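Local atomic coordinates of kelch domain-containing protein (PDB entry 5C86), a protein that probably oxidises alcohols at a copper centre, as a fungal member of the galactose oxidase and glyoxal oxidase (AA5) family. Residues D176-L181 / H423-D428; H335-L340 / S419-T424; V225-D230 / A283-D288; G295-M300 / P331-S336; G75-A80 / Q121-T126. All coordinates share one frame; numbering follows the deposited sequence. Where two conformers were deposited one is given.

Overall arrangement
A beta-propeller whose inner strands line a central channel, entered by a hairpin finger of the C-terminal domain, is the plan that these contacts illustrate. Contacts 3 and 5 join inner strands of neighbouring blades, their centres about 17 Å apart. Contacts 1 and 2 hold the finger, share His423 and Thr424, and lie about 10 Å apart between centres. Contact 4 fixes the turn that leads into contact 2, with which it shares His335 and Ser336. The copper site of Tyr120, His335 and His423, empty in this model, therefore draws on several parts of the chain. Contact 1 also touches contact 5, Thr427 OG1 lying 2.6 Å from Ser123 O.

Contact 1. Residues D176-L181 / H423-D428; sequences DSHAWL and HTVNTD
His178 to Leu181 and His423 to Thr427 run side by side in almost the same direction, 8° apart, although both are loops. The CA atoms of His178 and Val425 are 6.2 Å apart and those of Leu181 and Thr427 6.1 Å, which is too wide for a paired sheet, so side chains bridge the gap. Segment 423-428 is the tip of the hairpin that the C-terminal domain sends into the channel of the propeller; segment 176-181 leads into an inner blade strand.

His178 has the largest share of the contact. With CG beside its backbone N (chi1 -49°), the imidazole is turned toward the finger, and CE1 comes to 3.5 Å from His423 CB. The two histidine rings meet rim to rim, their planes 23° apart, while the carbonyl O of His423 lies 4.0 Å over the face of the His178 ring, above its centre. Val425 crosses at about a right angle and presses CG2 to 3.7 Å from His178 CB. Farther along, the methyl CG2 of Thr427 packs 3.5 Å from the backbone O of Leu181, and its hydroxyl is used elsewhere, on Ser123 O.

Two further polar atoms have partners: His178 NE2 pairs with Tyr245 OH, and the His423 carbonyl receives the Thr424 hydroxyl on a lone pair, with OG1 2.6 Å from O. His423 binds copper, and the geometry is consistent with His178 being a second-shell neighbour, packed against CB and under the carbonyl of this ligand residue.

Contact 2. Residues H335-L340 / S419-T424; sequences HSTALL and SATTHT
His335 and His423 lie side by side, and their NE2 atoms are only 2.8 Å apart. The rings are oblique, with planes at 74°, and His423 NE2 sits at the edge of the His335 ring. Hydrogen bonds at ND1 fix both ring rotations: His423 ND1 donates to Thr422 OG1 at 2.9 Å, nearly in the ring plane, and His335 ND1 pairs with Gly352 O.

Behind the histidines the strands 336-340 and 420-422 run antiparallel, their axes 6.7 Å apart, and methyl groups and waters fill the interface. Thr421 turns OG1 anti to its backbone N (chi1 -164°), which puts CG2 in the crowded position, 3.3 Å from Ala338 O; its hydroxyl is bonded to Val425 O and receives a hydrogen bond from a water. Leu339 brings CD1 to 3.6 Å from Ser419 OG, itself hydrogen-bonded to Asn426 ND2. One water accepts from His423 N at 2.8 Å and donates to Ser336 O, while another joins Leu340 O to Ser419 N.

His335 and His423 both bind copper, absent from this model. With each ND1 occupied, this is consistent with the NE2 atoms facing the metal, brought together by a blade and the finger.

Contact 3. Residues V225-D230 / A283-D288; sequences VSVMYD and AVVMPD
Val225 and Ala283 meet where two adjoining blades of the beta-propeller bring their inner strands together around the central channel. Strands 225-228 and 283-285 run the same way, 10° apart, with axes 7.0 Å from each other. That spacing exceeds the reach of sheet pairing, and the two backbones share no hydrogen bond; each strand is paired instead inside its own blade.

The interaction across the gap is apolar. Val225 sends CG2 to 3.6 Å from Ala283 CB, and its other methyl, CG1, stays 4.0 Å from Ala283 N. One step on, the side chains of Val227 and Val285 cross obliquely, with CG2 of Val227 3.7 Å from CG1 of Val285 in the conformer described here. Ile291, from the neighbouring strand of the second blade, touches Val227, Ala283 and Tyr229 and closes this hydrophobic seam.

The polar interactions come from the finger of the C-terminal domain. Gln429 meets strand 283-285 with both ends of its amide, NE2 on Ala283 O and OE1 on Val285 N, and Arg431 uses NH1 on Tyr229 O. Tyr229 and Asp230 form a classic beta bulge opposite Lys235, where the first strand turns its corner.

Val285 spreads its methyls between two partners. With chi1 at 67°, CG2 is anti to the backbone N, while CG1 stays between N and the carbonyl carbon and takes Val227. CG2 ends at the bulge, 3.8 Å from Tyr229 CB.

Contact 4. Residues G295-M300 / P331-S336; sequences GGMQKM and PRNYHS
Gly295 and Gly296 meet Arg332 and Asn333 in a loop-to-loop contact. Segment 295-300 lies in the loop between two strands of one blade, and 331-336 carries the chain from that blade's outer strand to the inner strand of the next. A single backbone bond fastens them: Gly296 N donates to Arg332 O at 2.8 Å, nearly straight at 168°. Without a side chain, Gly295 can bring CA to 3.5 Å from the same oxygen in a CA-H...O contact.

Asn333 is pressed against Met297. OD1 and Gly296 O stand 3.0 Å apart as two acceptors, not bonded. The amide is held from elsewhere, ND2 on Ser304 O, and its ND2 and OD1 are both 3.7 Å from Met297 CB. SD lies 4.1 Å from Asn333 CB, and the bend at chi3 swings CE toward Asn333 ND2.

Asn333 also begins a type II beta turn to Ser336. Its carbonyl O accepts from Ser336 N at 3.1 Å and from Ser336 OG at 2.7 Å, the hydroxyl on a lone pair. The turn sets the copper-binding His335 ring over a face of Tyr334, offset toward the rim, consistent with Asn333 helping to set the position of this metal ligand.

Contact 5. Residues G75-A80 / Q121-T126; sequences GTSLDA and QSSCTT
Gln121 meets Gly75 from CG to the tip of its side chain, and the path starts with a bend. CB carries CG between the backbone N and the carbonyl carbon (chi1 74°), and a second bend at chi2, -91°, turns the amide back over Gly75. CG lies 4.0 Å from Gly75 CA, CD 3.4 Å from Gly75 N, and at the tip NE2 stands 3.3 Å from the same N, with OE1 farther from it at 3.8 Å. The two nitrogens are both donors and do not bond; NE2 makes a weak hydrogen bond to Thr87 O instead. A glycine at this point lets the amide lie close over the chain.

Strands 75-78 and 122-125 are the innermost strands of neighbouring blades of the Kelch-type propeller. They run in nearly the same direction, 5.2 Å between axes, and the backbones do not pair as in a sheet. A water takes up Thr76 N and Ser123 N, 2.9 Å from the latter, and the rest is done by hydroxyls.

Ser77 and Ser123 meet tip to tip, their OG atoms 2.8 Å apart. The Ser77 hydroxyl also turns to its own neighbour's carbonyl, Thr76 O. Thr125 OG1 reaches Leu78 O at 2.7 Å, arriving 51° above the carbonyl plane, not on a lone pair. Leu78 O has a second donor in Arg417 NH2.

Contact 1. Residues D176-L181 / H423-D428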
# COMPACT_ATOMS: atom_id res chain seq x y z
N ASP A 176 -13.87 -13.15 3.67
CA ASP A 176 -12.51 -13.62 3.80
C ASP A 176 -11.53 -12.75 3.03
O ASP A 176 -10.37 -13.15 2.88
CB ASP A 176 -12.47 -15.03 3.24
CG ASP A 176 -12.86 -15.11 1.75
OD1 ASP A 176 -13.44 -14.13 1.10
OD2 ASP A 176 -12.63 -16.23 1.18
N SER A 177 -11.95 -11.61 2.51
CA SER A 177 -11.14 -10.90 1.50
C SER A 177 -10.55 -9.59 2.08
O SER A 177 -11.01 -9.10 3.16
CB SER A 177 -12.01 -10.62 0.30
OG SER A 177 -12.38 -11.93 -0.22
N HIS A 178 -9.60 -9.02 1.36
CA HIS A 178 -8.94 -7.76 1.71
C HIS A 178 -8.43 -7.77 3.16
O HIS A 178 -8.52 -6.76 3.86
CB HIS A 178 -9.84 -6.55 1.49
CG HIS A 178 -10.49 -6.51 0.15
ND1 HIS A 178 -9.87 -6.76 -1.03
CD2 HIS A 178 -11.78 -6.25 -0.14
CE1 HIS A 178 -10.72 -6.56 -2.02
NE2 HIS A 178 -11.91 -6.31 -1.50
N ALA A 179 -7.86 -8.88 3.59
CA ALA A 179 -7.26 -8.89 4.93
C ALA A 179 -6.18 -7.80 5.10
O ALA A 179 -5.42 -7.47 4.13
CB ALA A 179 -6.66 -10.24 5.22
N TRP A 180 -6.12 -7.25 6.31
CA TRP A 180 -5.14 -6.22 6.66
C TRP A 180 -3.83 -6.95 7.08
O TRP A 180 -3.53 -7.05 8.24
CB TRP A 180 -5.66 -5.34 7.76
CG TRP A 180 -6.94 -4.64 7.56
CD1 TRP A 180 -7.77 -4.69 6.48
CD2 TRP A 180 -7.61 -3.90 8.53
NE1 TRP A 180 -8.88 -3.92 6.68
CE2 TRP A 180 -8.84 -3.44 7.97
CE3 TRP A 180 -7.30 -3.51 9.84
CZ2 TRP A 180 -9.72 -2.60 8.68
CZ3 TRP A 180 -8.17 -2.69 10.52
CH2 TRP A 180 -9.36 -2.26 9.98
N LEU A 181 -3.08 -7.44 6.14
CA LEU A 181 -1.87 -8.24 6.41
C LEU A 181 -0.62 -7.37 6.61
O LEU A 181 -0.33 -6.44 5.81
CB LEU A 181 -1.59 -9.15 5.29
CG LEU A 181 -2.67 -10.17 4.86
CD1 LEU A 181 -2.17 -11.07 3.76
CD2 LEU A 181 -3.12 -10.98 6.06
N HIS A 423 -8.09 -1.78 -4.34
CA HIS A 423 -9.17 -2.22 -3.48
C HIS A 423 -8.94 -1.99 -1.98
O HIS A 423 -9.46 -2.75 -1.18
CB HIS A 423 -9.47 -3.75 -3.70
CG HIS A 423 -10.12 -4.06 -4.99
ND1 HIS A 423 -9.47 -4.01 -6.20
CD2 HIS A 423 -11.44 -4.31 -5.27
CE1 HIS A 423 -10.36 -4.21 -7.17
NE2 HIS A 423 -11.53 -4.43 -6.63
N THR A 424 -8.26 -0.90 -1.68
CA THR A 424 -7.93 -0.45 -0.32
C THR A 424 -6.77 -1.21 0.28
O THR A 424 -6.37 -0.85 1.40
CB THR A 424 -9.12 -0.46 0.75
OG1 THR A 424 -9.34 -1.79 1.24
CG2 THR A 424 -10.37 0.13 0.17
N VAL A 425 -6.18 -2.19 -0.43
CA VAL A 425 -5.19 -3.08 0.15
C VAL A 425 -3.81 -2.60 -0.30
O VAL A 425 -3.54 -2.48 -1.51
CB VAL A 425 -5.39 -4.55 -0.21
CG1 VAL A 425 -4.25 -5.39 0.34
CG2 VAL A 425 -6.78 -5.00 0.23
N ASN A 426 -2.88 -2.37 0.63
CA ASN A 426 -1.51 -2.02 0.34
C ASN A 426 -0.67 -2.57 1.48
O ASN A 426 -0.42 -1.87 2.49
CB ASN A 426 -1.30 -0.53 0.15
CG ASN A 426 0.12 -0.19 -0.21
OD1 ASN A 426 1.02 -1.06 -0.13
ND2 ASN A 426 0.34 1.05 -0.65
N THR A 427 -0.22 -3.83 1.35
CA THR A 427 0.61 -4.39 2.36
C THR A 427 2.06 -4.03 2.27
O THR A 427 2.86 -4.37 3.21
CB THR A 427 0.54 -5.93 2.34
OG1 THR A 427 1.19 -6.38 1.16
CG2 THR A 427 -0.93 -6.37 2.40
N ASP A 428 2.44 -3.45 1.12
CA ASP A 428 3.82 -3.16 0.83
C ASP A 428 4.34 -1.89 1.51
O ASP A 428 5.55 -1.73 1.65
CB ASP A 428 4.03 -3.01 -0.66
CG ASP A 428 4.08 -4.33 -1.41
OD1 ASP A 428 4.94 -5.23 -1.16
OD2 ASP A 428 3.17 -4.49 -2.26

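Contact 2. Residues H335-L340 / S419-T424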
# COMPACT_ATOMS: atom_id res chain seq x y z
N HIS A 335 -12.97 1.24 -5.98
CA HIS A 335 -11.99 1.18 -7.06
C HIS A 335 -11.13 2.42 -7.21
O HIS A 335 -10.48 2.57 -8.24
CB HIS A 335 -12.63 0.74 -8.39
CG HIS A 335 -13.03 -0.69 -8.41
ND1 HIS A 335 -13.82 -1.22 -9.41
CD2 HIS A 335 -12.71 -1.74 -7.62
CE1 HIS A 335 -13.95 -2.51 -9.23
NE2 HIS A 335 -13.30 -2.86 -8.16
N SER A 336 -11.13 3.26 -6.19
CA SER A 336 -10.17 4.41 -6.10
C SER A 336 -8.83 3.91 -5.49
O SER A 336 -8.75 2.88 -4.87
CB SER A 336 -10.73 5.54 -5.27
OG SER A 336 -10.94 5.15 -3.89
N THR A 337 -7.82 4.68 -5.83
CA THR A 337 -6.45 4.37 -5.44
C THR A 337 -5.76 5.63 -4.92
O THR A 337 -6.13 6.74 -5.25
CB THR A 337 -5.67 3.75 -6.60
OG1 THR A 337 -5.74 4.64 -7.74
CG2 THR A 337 -6.12 2.34 -6.92
N ALA A 338 -4.70 5.42 -4.07
CA ALA A 338 -3.83 6.51 -3.66
C ALA A 338 -2.46 5.91 -3.35
O ALA A 338 -2.38 4.75 -2.96
CB ALA A 338 -4.33 7.27 -2.46
N LEU A 339 -1.41 6.68 -3.60
CA LEU A 339 -0.09 6.14 -3.51
C LEU A 339 0.93 7.26 -3.30
O LEU A 339 0.90 8.30 -3.96
CB LEU A 339 0.24 5.35 -4.77
CG LEU A 339 1.32 4.29 -4.57
CD1 LEU A 339 0.79 3.10 -3.84
CD2 LEU A 339 1.92 3.91 -5.88
N LEU A 340 1.89 7.02 -2.39
CA LEU A 340 3.00 7.97 -2.21
C LEU A 340 3.96 7.90 -3.38
O LEU A 340 4.37 6.83 -3.78
CB LEU A 340 3.82 7.63 -0.97
CG LEU A 340 4.94 8.57 -0.61
CD1 LEU A 340 4.38 9.90 -0.29
CD2 LEU A 340 5.74 8.02 0.56
N SER A 419 5.59 0.72 -2.94
CA SER A 419 4.34 -0.02 -2.80
C SER A 419 3.41 0.08 -4.01
O SER A 419 3.75 0.63 -5.02
CB SER A 419 3.63 0.34 -1.46
OG SER A 419 3.15 1.65 -1.54
N ALA A 420 2.27 -0.57 -3.81
CA ALA A 420 1.26 -0.76 -4.84
C ALA A 420 -0.04 -0.95 -4.11
O ALA A 420 -0.09 -1.43 -2.98
CB ALA A 420 1.55 -1.98 -5.68
N THR A 421 -1.15 -0.59 -4.78
CA THR A 421 -2.44 -0.73 -4.11
C THR A 421 -3.58 -0.98 -5.07
O THR A 421 -3.57 -0.52 -6.19
CB THR A 421 -2.80 0.57 -3.29
OG1 THR A 421 -3.87 0.29 -2.36
CG2 THR A 421 -3.18 1.80 -4.08
N THR A 422 -4.58 -1.69 -4.58
CA THR A 422 -5.86 -1.85 -5.25
C THR A 422 -6.86 -2.22 -4.20
O THR A 422 -6.52 -2.94 -3.26
CB THR A 422 -5.75 -2.92 -6.38
OG1 THR A 422 -6.98 -2.88 -7.10
CG2 THR A 422 -5.54 -4.28 -5.90
N HIS A 423 -8.09 -1.78 -4.34
CA HIS A 423 -9.17 -2.22 -3.48
C HIS A 423 -8.94 -1.99 -1.98
O HIS A 423 -9.46 -2.75 -1.18
CB HIS A 423 -9.47 -3.75 -3.70
CG HIS A 423 -10.12 -4.06 -4.99
ND1 HIS A 423 -9.47 -4.01 -6.20
CD2 HIS A 423 -11.44 -4.31 -5.27
CE1 HIS A 423 -10.36 -4.21 -7.17
NE2 HIS A 423 -11.53 -4.43 -6.63
N THR A 424 -8.26 -0.90 -1.68
CA THR A 424 -7.93 -0.45 -0.32
C THR A 424 -6.77 -1.21 0.28
O THR A 424 -6.37 -0.85 1.40
CB THR A 424 -9.12 -0.46 0.75
OG1 THR A 424 -9.34 -1.79 1.24
CG2 THR A 424 -10.37 0.13 0.17
O HOH W 1 -8.89 0.18 -6.11
O HOH W 2 -6.62 0.83 -3.29
O HOH W 3 5.05 3.89 -3.04

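Contact 3. Residues V225-D230 / A283-D288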
# COMPACT_ATOMS: atom_id res chain seq x y z
N VAL A 225 -8.98 0.90 6.28
CA VAL A 225 -7.59 1.03 5.83
C VAL A 225 -6.65 0.87 7.00
O VAL A 225 -7.01 1.13 8.18
CB VAL A 225 -7.36 2.35 5.12
CG1 VAL A 225 -8.09 2.40 3.81
CG2 VAL A 225 -7.72 3.55 5.95
N SER A 226 -5.44 0.49 6.72
CA SER A 226 -4.38 0.34 7.74
C SER A 226 -3.04 0.60 7.16
O SER A 226 -2.82 0.35 5.95
CB SER A 226 -4.42 -1.02 8.41
OG SER A 226 -4.00 -2.11 7.59
N VAL A 227 -2.10 1.09 7.97
CA VAL A 227 -0.75 1.34 7.52
C VAL A 227 0.23 1.30 8.66
O VAL A 227 -0.01 1.89 9.69
CB VAL A 227 -0.57 2.63 6.70
CG1 VAL A 227 -0.93 3.80 7.55
CG2 VAL A 227 0.84 2.74 6.16
N MET A 228 1.38 0.65 8.42
CA MET A 228 2.44 0.58 9.35
C MET A 228 3.28 1.84 9.19
O MET A 228 4.15 1.91 8.35
CB MET A 228 3.27 -0.66 9.11
CG MET A 228 4.31 -0.88 10.20
SD MET A 228 5.24 -2.40 10.02
CE MET A 228 4.02 -3.54 10.63
N TYR A 229 3.05 2.81 10.06
CA TYR A 229 3.68 4.10 9.96
C TYR A 229 4.99 4.19 10.75
O TYR A 229 5.75 5.15 10.57
CB TYR A 229 2.71 5.21 10.38
CG TYR A 229 2.37 5.22 11.84
CD1 TYR A 229 3.17 5.81 12.73
CD2 TYR A 229 1.25 4.56 12.28
CE1 TYR A 229 2.83 5.79 14.10
CE2 TYR A 229 0.89 4.49 13.61
CZ TYR A 229 1.72 5.10 14.49
OH TYR A 229 1.34 5.11 15.81
N ASP A 230 5.27 3.27 11.68
CA ASP A 230 6.58 3.24 12.33
C ASP A 230 6.89 1.80 12.57
O ASP A 230 6.47 1.23 13.62
CB ASP A 230 6.62 4.07 13.60
CG ASP A 230 8.00 4.03 14.27
OD1 ASP A 230 8.84 3.15 13.92
OD2 ASP A 230 8.25 4.93 15.11
N ALA A 283 -5.32 4.97 2.55
CA ALA A 283 -4.47 5.68 3.50
C ALA A 283 -3.02 5.57 3.08
O ALA A 283 -2.61 4.50 2.66
CB ALA A 283 -4.60 5.10 4.88
N VAL A 284 -2.28 6.66 3.18
CA VAL A 284 -0.92 6.74 2.69
C VAL A 284 -0.03 7.30 3.77
O VAL A 284 -0.26 8.40 4.24
CB VAL A 284 -0.83 7.59 1.40
CG1 VAL A 284 0.63 7.72 0.95
CG2 VAL A 284 -1.66 6.95 0.27
N VAL A 285 1.04 6.57 4.11
CA VAL A 285 2.05 7.10 5.03
C VAL A 285 3.08 7.95 4.28
O VAL A 285 3.52 7.57 3.22
CB VAL A 285 2.73 6.03 5.93
CG1 VAL A 285 3.56 5.06 5.19
CG2 VAL A 285 3.60 6.68 7.04
N MET A 286 3.40 9.09 4.85
CA MET A 286 4.34 10.07 4.35
C MET A 286 5.68 10.04 5.08
O MET A 286 5.78 9.48 6.18
CB MET A 286 3.67 11.41 4.47
CG MET A 286 2.61 11.63 3.38
SD MET A 286 1.59 13.06 3.82
CE MET A 286 0.75 12.35 4.96
N PRO A 287 6.71 10.66 4.49
CA PRO A 287 8.03 10.53 5.12
C PRO A 287 8.14 11.05 6.52
O PRO A 287 9.02 10.52 7.25
CB PRO A 287 8.96 11.36 4.21
CG PRO A 287 8.11 11.91 3.17
CD PRO A 287 6.83 11.15 3.11
N ASP A 288 7.37 12.02 6.93
CA ASP A 288 7.38 12.50 8.29
C ASP A 288 6.59 11.72 9.25
O ASP A 288 6.52 12.09 10.43
CB ASP A 288 6.84 13.93 8.35
CG ASP A 288 5.46 14.12 7.77
OD1 ASP A 288 4.83 13.15 7.34
OD2 ASP A 288 4.98 15.30 7.77

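Contact 4. Residues G295-M300 / P331-S336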
# COMPACT_ATOMS: atom_id res chain seq x y z
N GLY A 295 -10.76 9.96 0.34
CA GLY A 295 -11.89 9.32 -0.34
C GLY A 295 -12.74 8.51 0.58
O GLY A 295 -12.82 8.72 1.79
N GLY A 296 -13.38 7.49 -0.03
CA GLY A 296 -14.36 6.67 0.69
C GLY A 296 -15.75 7.29 0.71
O GLY A 296 -15.94 8.46 0.39
N MET A 297 -16.70 6.47 1.10
CA MET A 297 -18.12 6.89 1.22
C MET A 297 -18.70 6.50 2.53
O MET A 297 -18.12 5.70 3.28
CB MET A 297 -18.90 6.24 0.06
CG MET A 297 -19.04 4.74 0.15
SD MET A 297 -19.39 3.85 -1.38
CE MET A 297 -20.99 4.55 -1.88
N GLN A 298 -19.89 7.03 2.81
CA GLN A 298 -20.59 6.74 4.04
C GLN A 298 -21.39 5.48 3.99
O GLN A 298 -21.06 4.49 4.63
CB GLN A 298 -21.50 7.93 4.40
CG GLN A 298 -20.71 9.21 4.53
CD GLN A 298 -21.60 10.31 5.00
OE1 GLN A 298 -22.43 10.76 4.27
NE2 GLN A 298 -21.46 10.69 6.23
N LYS A 299 -22.45 5.43 3.19
CA LYS A 299 -23.21 4.20 3.06
C LYS A 299 -22.64 3.34 1.94
O LYS A 299 -22.66 3.75 0.76
CB LYS A 299 -24.69 4.54 2.85
CG LYS A 299 -25.61 3.37 2.54
CD LYS A 299 -25.83 2.50 3.75
CE LYS A 299 -26.92 1.45 3.51
NZ LYS A 299 -28.31 1.93 3.74
N MET A 300 -22.11 2.18 2.28
CA MET A 300 -21.20 1.50 1.32
C MET A 300 -22.01 0.74 0.26
O MET A 300 -22.67 -0.23 0.61
CB MET A 300 -20.25 0.59 2.08
CG MET A 300 -19.25 1.41 2.90
SD MET A 300 -18.40 0.38 4.14
CE MET A 300 -17.45 -0.63 3.08
N PRO A 331 -15.70 12.06 -6.70
CA PRO A 331 -15.75 11.00 -5.64
C PRO A 331 -14.67 9.97 -5.87
O PRO A 331 -14.39 9.60 -7.02
CB PRO A 331 -17.13 10.35 -5.81
CG PRO A 331 -17.90 11.43 -6.45
CD PRO A 331 -17.00 12.11 -7.42
N ARG A 332 -14.06 9.49 -4.78
CA ARG A 332 -13.07 8.41 -4.85
C ARG A 332 -13.54 7.30 -3.94
O ARG A 332 -13.07 7.19 -2.82
CB ARG A 332 -11.70 8.97 -4.44
CG ARG A 332 -11.16 10.11 -5.33
CD ARG A 332 -10.89 9.78 -6.76
NE ARG A 332 -10.43 11.00 -7.51
CZ ARG A 332 -10.45 11.12 -8.85
NH1 ARG A 332 -10.86 10.16 -9.61
NH2 ARG A 332 -10.06 12.26 -9.38
N ASN A 333 -14.43 6.49 -4.47
CA ASN A 333 -15.10 5.49 -3.69
C ASN A 333 -14.59 4.14 -4.07
O ASN A 333 -13.39 3.94 -4.15
CB ASN A 333 -16.65 5.64 -3.77
CG ASN A 333 -17.17 6.90 -3.20
OD1 ASN A 333 -16.51 7.61 -2.44
ND2 ASN A 333 -18.45 7.19 -3.53
N TYR A 334 -15.44 3.14 -4.32
CA TYR A 334 -14.95 1.82 -4.74
C TYR A 334 -14.10 1.94 -6.01
O TYR A 334 -14.44 2.68 -6.92
CB TYR A 334 -16.16 0.89 -5.00
CG TYR A 334 -15.81 -0.56 -5.06
CD1 TYR A 334 -15.24 -1.20 -3.97
CD2 TYR A 334 -16.11 -1.37 -6.16
CE1 TYR A 334 -14.96 -2.51 -3.99
CE2 TYR A 334 -15.81 -2.76 -6.14
CZ TYR A 334 -15.24 -3.31 -5.04
OH TYR A 334 -15.00 -4.69 -4.95
N HIS A 335 -12.97 1.24 -5.98
CA HIS A 335 -11.99 1.18 -7.06
C HIS A 335 -11.13 2.42 -7.21
O HIS A 335 -10.48 2.57 -8.24
CB HIS A 335 -12.63 0.74 -8.39
CG HIS A 335 -13.03 -0.69 -8.41
ND1 HIS A 335 -13.82 -1.22 -9.41
CD2 HIS A 335 -12.71 -1.74 -7.62
CE1 HIS A 335 -13.95 -2.51 -9.23
NE2 HIS A 335 -13.30 -2.86 -8.16
N SER A 336 -11.13 3.26 -6.19
CA SER A 336 -10.17 4.41 -6.10
C SER A 336 -8.83 3.91 -5.49
O SER A 336 -8.75 2.88 -4.87
CB SER A 336 -10.73 5.54 -5.27
OG SER A 336 -10.94 5.15 -3.89

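Contact 5. Residues G75-A80 / Q121-T126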
# COMPACT_ATOMS: atom_id res chain seq x y z
N GLY A 75 -4.19 -10.03 -5.81
CA GLY A 75 -3.23 -9.66 -4.79
C GLY A 75 -2.05 -8.98 -5.41
O GLY A 75 -1.70 -9.24 -6.59
N THR A 76 -1.38 -8.11 -4.65
CA THR A 76 -0.18 -7.42 -5.22
C THR A 76 0.88 -7.45 -4.13
O THR A 76 0.58 -7.23 -2.93
CB THR A 76 -0.42 -6.03 -5.63
OG1 THR A 76 -0.81 -5.22 -4.50
CG2 THR A 76 -1.46 -5.93 -6.64
N SER A 77 2.12 -7.62 -4.51
CA SER A 77 3.28 -7.44 -3.60
C SER A 77 4.49 -7.13 -4.39
O SER A 77 4.57 -7.50 -5.59
CB SER A 77 3.57 -8.65 -2.75
OG SER A 77 2.50 -8.96 -1.83
N LEU A 78 5.45 -6.40 -3.80
CA LEU A 78 6.77 -6.23 -4.37
C LEU A 78 7.77 -7.10 -3.68
O LEU A 78 7.83 -7.16 -2.48
CB LEU A 78 7.24 -4.81 -4.27
CG LEU A 78 6.67 -3.93 -5.35
CD1 LEU A 78 5.20 -3.63 -5.09
CD2 LEU A 78 7.34 -2.59 -5.52
N ASP A 79 8.55 -7.86 -4.43
CA ASP A 79 9.48 -8.78 -3.84
C ASP A 79 10.84 -8.11 -3.51
O ASP A 79 11.00 -6.91 -3.65
CB ASP A 79 9.68 -10.05 -4.75
CG ASP A 79 10.59 -9.85 -5.91
OD1 ASP A 79 11.11 -8.74 -6.24
OD2 ASP A 79 10.72 -10.91 -6.65
N ALA A 80 11.77 -8.94 -3.02
CA ALA A 80 13.09 -8.42 -2.58
C ALA A 80 13.84 -7.64 -3.65
O ALA A 80 14.66 -6.75 -3.32
CB ALA A 80 13.90 -9.54 -2.05
N GLN A 121 -7.95 -11.39 -2.59
CA GLN A 121 -7.09 -11.80 -1.52
C GLN A 121 -6.19 -10.61 -1.15
O GLN A 121 -6.06 -9.67 -1.91
CB GLN A 121 -6.24 -13.00 -1.94
CG GLN A 121 -5.11 -12.70 -2.89
CD GLN A 121 -5.51 -12.84 -4.34
OE1 GLN A 121 -6.68 -12.66 -4.73
NE2 GLN A 121 -4.53 -13.21 -5.18
N SER A 122 -5.51 -10.77 -0.03
CA SER A 122 -4.36 -9.92 0.25
C SER A 122 -3.10 -10.79 0.13
O SER A 122 -3.07 -12.00 0.49
CB SER A 122 -4.52 -9.32 1.61
OG SER A 122 -5.61 -8.37 1.59
N SER A 123 -2.05 -10.13 -0.32
CA SER A 123 -0.75 -10.68 -0.52
C SER A 123 0.25 -9.81 0.24
O SER A 123 0.17 -8.56 0.14
CB SER A 123 -0.47 -10.56 -2.01
OG SER A 123 0.82 -11.08 -2.33
N CYS A 124 1.25 -10.43 0.82
CA CYS A 124 2.34 -9.64 1.41
C CYS A 124 3.67 -10.35 1.32
O CYS A 124 3.76 -11.58 1.39
CB CYS A 124 2.03 -9.31 2.88
SG CYS A 124 1.86 -10.74 4.03
N THR A 125 4.72 -9.55 1.28
CA THR A 125 6.07 -9.97 1.26
C THR A 125 6.50 -10.19 2.68
O THR A 125 6.46 -9.28 3.52
CB THR A 125 6.95 -8.97 0.56
OG1 THR A 125 6.50 -8.81 -0.76
CG2 THR A 125 8.37 -9.46 0.46
N THR A 126 7.05 -11.37 2.99
CA THR A 126 7.43 -11.66 4.34
C THR A 126 8.90 -11.27 4.61
O THR A 126 9.64 -10.91 3.69
CB THR A 126 7.25 -13.17 4.72
OG1 THR A 126 8.31 -13.91 4.05
CG2 THR A 126 5.93 -13.65 4.23
O HOH W 4 -2.53 -7.70 -1.90